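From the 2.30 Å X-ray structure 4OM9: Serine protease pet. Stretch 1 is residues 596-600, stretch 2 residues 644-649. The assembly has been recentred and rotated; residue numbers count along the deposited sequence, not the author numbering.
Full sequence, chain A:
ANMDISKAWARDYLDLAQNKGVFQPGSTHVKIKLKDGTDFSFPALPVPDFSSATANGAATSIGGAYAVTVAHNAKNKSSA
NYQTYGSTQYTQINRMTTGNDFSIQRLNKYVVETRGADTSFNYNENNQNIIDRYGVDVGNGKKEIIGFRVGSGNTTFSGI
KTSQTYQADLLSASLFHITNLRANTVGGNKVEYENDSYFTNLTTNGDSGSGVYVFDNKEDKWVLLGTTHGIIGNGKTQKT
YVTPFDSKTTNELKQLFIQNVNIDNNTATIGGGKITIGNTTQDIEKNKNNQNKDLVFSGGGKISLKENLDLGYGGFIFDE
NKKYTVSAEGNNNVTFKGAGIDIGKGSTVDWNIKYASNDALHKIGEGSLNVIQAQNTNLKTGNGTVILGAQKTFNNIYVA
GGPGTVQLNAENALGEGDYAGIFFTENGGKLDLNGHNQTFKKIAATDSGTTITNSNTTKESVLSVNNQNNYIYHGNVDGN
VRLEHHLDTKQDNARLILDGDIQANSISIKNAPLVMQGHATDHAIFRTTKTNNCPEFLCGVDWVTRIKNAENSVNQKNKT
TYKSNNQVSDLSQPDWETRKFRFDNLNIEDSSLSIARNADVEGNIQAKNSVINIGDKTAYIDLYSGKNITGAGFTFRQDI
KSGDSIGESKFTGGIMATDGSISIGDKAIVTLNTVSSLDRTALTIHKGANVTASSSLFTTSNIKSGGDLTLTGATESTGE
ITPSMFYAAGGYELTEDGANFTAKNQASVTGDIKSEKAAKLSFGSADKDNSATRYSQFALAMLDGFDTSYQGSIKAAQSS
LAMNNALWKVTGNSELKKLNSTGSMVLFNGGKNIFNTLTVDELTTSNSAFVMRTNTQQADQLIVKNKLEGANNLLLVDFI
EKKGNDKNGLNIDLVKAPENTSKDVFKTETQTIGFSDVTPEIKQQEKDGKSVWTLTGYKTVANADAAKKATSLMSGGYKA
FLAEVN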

# COMPACT_ATOMS: atom_id res chain seq x y z
N ALA A 596 -10.42 -1.15 -3.03
CA ALA A 596 -10.05 -1.46 -4.40
C ALA A 596 -8.68 -2.12 -4.40
O ALA A 596 -8.18 -2.51 -3.35
CB ALA A 596 -10.05 -0.21 -5.26
N ARG A 597 -8.11 -2.27 -5.58
CA ARG A 597 -6.98 -3.18 -5.78
C ARG A 597 -5.79 -2.82 -4.88
O ARG A 597 -5.47 -1.66 -4.69
CB ARG A 597 -6.55 -3.19 -7.25
CG ARG A 597 -6.13 -1.84 -7.81
CD ARG A 597 -5.35 -2.01 -9.11
NE ARG A 597 -4.36 -3.09 -9.00
CZ ARG A 597 -3.87 -3.76 -10.04
NH1 ARG A 597 -4.25 -3.45 -11.27
NH2 ARG A 597 -2.98 -4.73 -9.85
N ASN A 598 -5.17 -3.84 -4.30
CA ASN A 598 -3.97 -3.66 -3.49
C ASN A 598 -4.16 -2.80 -2.23
O ASN A 598 -3.21 -2.20 -1.75
CB ASN A 598 -2.86 -3.07 -4.35
CG ASN A 598 -2.42 -4.00 -5.45
OD1 ASN A 598 -3.02 -4.04 -6.53
ND2 ASN A 598 -1.39 -4.78 -5.17
N ALA A 599 -5.38 -2.75 -1.71
CA ALA A 599 -5.58 -2.31 -0.34
C ALA A 599 -5.64 -3.52 0.59
O ALA A 599 -6.27 -4.53 0.29
CB ALA A 599 -6.86 -1.48 -0.21
N ASP A 600 -4.94 -3.41 1.71
CA ASP A 600 -4.92 -4.40 2.76
C ASP A 600 -5.57 -3.73 3.96
O ASP A 600 -4.92 -2.94 4.66
CB ASP A 600 -3.47 -4.84 3.04
CG ASP A 600 -3.37 -5.97 4.05
OD1 ASP A 600 -4.09 -5.98 5.07
OD2 ASP A 600 -2.51 -6.85 3.82
N ASP A 644 -11.53 0.40 -14.76
CA ASP A 644 -11.35 -0.94 -14.26
C ASP A 644 -9.88 -1.27 -14.09
O ASP A 644 -9.05 -1.02 -14.98
CB ASP A 644 -12.01 -1.94 -15.22
CG ASP A 644 -13.51 -1.77 -15.30
OD1 ASP A 644 -14.13 -1.35 -14.30
OD2 ASP A 644 -14.09 -2.05 -16.37
N SER A 645 -9.54 -1.82 -12.93
CA SER A 645 -8.20 -2.35 -12.72
C SER A 645 -8.29 -3.34 -11.59
O SER A 645 -8.31 -2.95 -10.42
CB SER A 645 -7.18 -1.26 -12.41
OG SER A 645 -5.87 -1.80 -12.36
N ILE A 646 -8.31 -4.61 -11.95
CA ILE A 646 -8.62 -5.66 -11.01
C ILE A 646 -7.33 -6.21 -10.42
O ILE A 646 -6.38 -6.46 -11.14
CB ILE A 646 -9.45 -6.78 -11.70
CG1 ILE A 646 -10.75 -6.18 -12.25
CG2 ILE A 646 -9.74 -7.93 -10.74
CD1 ILE A 646 -11.09 -6.64 -13.66
N GLY A 647 -7.31 -6.35 -9.10
CA GLY A 647 -6.17 -6.89 -8.39
C GLY A 647 -6.62 -7.35 -7.01
O GLY A 647 -7.73 -7.06 -6.58
N GLU A 648 -5.75 -8.08 -6.33
CA GLU A 648 -6.06 -8.61 -5.01
C GLU A 648 -6.38 -7.51 -3.99
O GLU A 648 -5.73 -6.47 -3.98
CB GLU A 648 -4.89 -9.45 -4.52
CG GLU A 648 -4.89 -9.77 -3.06
CD GLU A 648 -3.79 -10.74 -2.71
OE1 GLU A 648 -3.77 -11.86 -3.28
OE2 GLU A 648 -2.94 -10.39 -1.87
N SER A 649 -7.39 -7.75 -3.16
CA SER A 649 -7.71 -6.84 -2.06
C SER A 649 -8.05 -7.61 -0.78
O SER A 649 -8.56 -8.74 -0.84
CB SER A 649 -8.88 -5.94 -2.44
OG SER A 649 -10.06 -6.71 -2.60
O HOH W 1 -9.53 -1.86 -8.07

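This is a small, mainly polar contact in which a tight turn lies against an extended segment and is held by one backbone hydrogen bond, one arginine side chain and a bridging water. The two stretches belong to the same chain, and their touching residues are at least 48 positions apart in sequence. Together they bury 315 Å² of surface.

Stretch 1 opens with a type II beta turn from Ala596 to Ala599. The turn is closed by a hydrogen bond from Ala599 N to Ala596 O, at 3.3 Å. Asn598 takes the third position with phi/psi of 63/26, the left-handed conformation that a type II turn needs there. Asparagine tolerates this conformation better than most residues. From Ala599 the chain runs on as a strand. Stretch 2 passes alongside in a largely extended form. The CA atoms of Arg597 and Gly647 are 4.6 Å apart, and those of Asn598 and Ser649 are 5.1 Å apart.

The backbone link comes from the turn itself. Its geometry leaves Asn598 N free to reach across, and this atom donates to Glu648 O at 2.7 Å. The bond is short, and the angle of 154° at the hydrogen makes it well directed. Nearby, Ser649 CA lies 3.6 Å from Ala599 O in a CA-H...O contact, a lesser polar interaction. Ser649 CB also packs 3.6 Å from Ala596 O, so the serine sits against two carbonyl oxygens of the turn.

Arg597 has the largest area covered by the other stretch, 93 Å². Its CA-to-CB bond points sideways, and the long side chain runs along stretch 2. Arg597 CB packs 3.7 Å from Gly647 N. At the far end, Arg597 NH1 donates to Ser645 OG at 2.6 Å, with an angle of 152°. The serine oxygen lies near the plane of the guanidinium, where its N-H groups point. Ile646 O and Gly647 CA instead lie over one face of the group. The CA-to-CB bond of Ile646 points away from stretch 1, and its side chain adds little to the contact.

The guanidinium is also held from within its own stretch. Arg597 NE donates to Asn598 OD1 at 3.0 Å, and Arg597 NH2 makes a weak second bond to the same oxygen at 3.4 Å. Asn598 starts with its CA-to-CB bond pointing away from stretch 2, but the end of its side chain comes nearer. Its OD1 thus helps fix the arginine, while its ND2 is hydrogen-bonded elsewhere in the structure.

Gly647 allows this close approach. A CB in the ideal position would point toward stretch 1. On Gly647 this CB would lie 2.8 Å from Arg597 NH2, a clash, and 3.2 Å from Asn598 OD1, which is tight.

Water 1 completes the contact. Its oxygen accepts from Arg597 N at 2.9 Å and donates to Ser645 O at 2.9 Å. Arg597 and Ser645 are therefore joined twice, directly through their side chains and through water between their backbones.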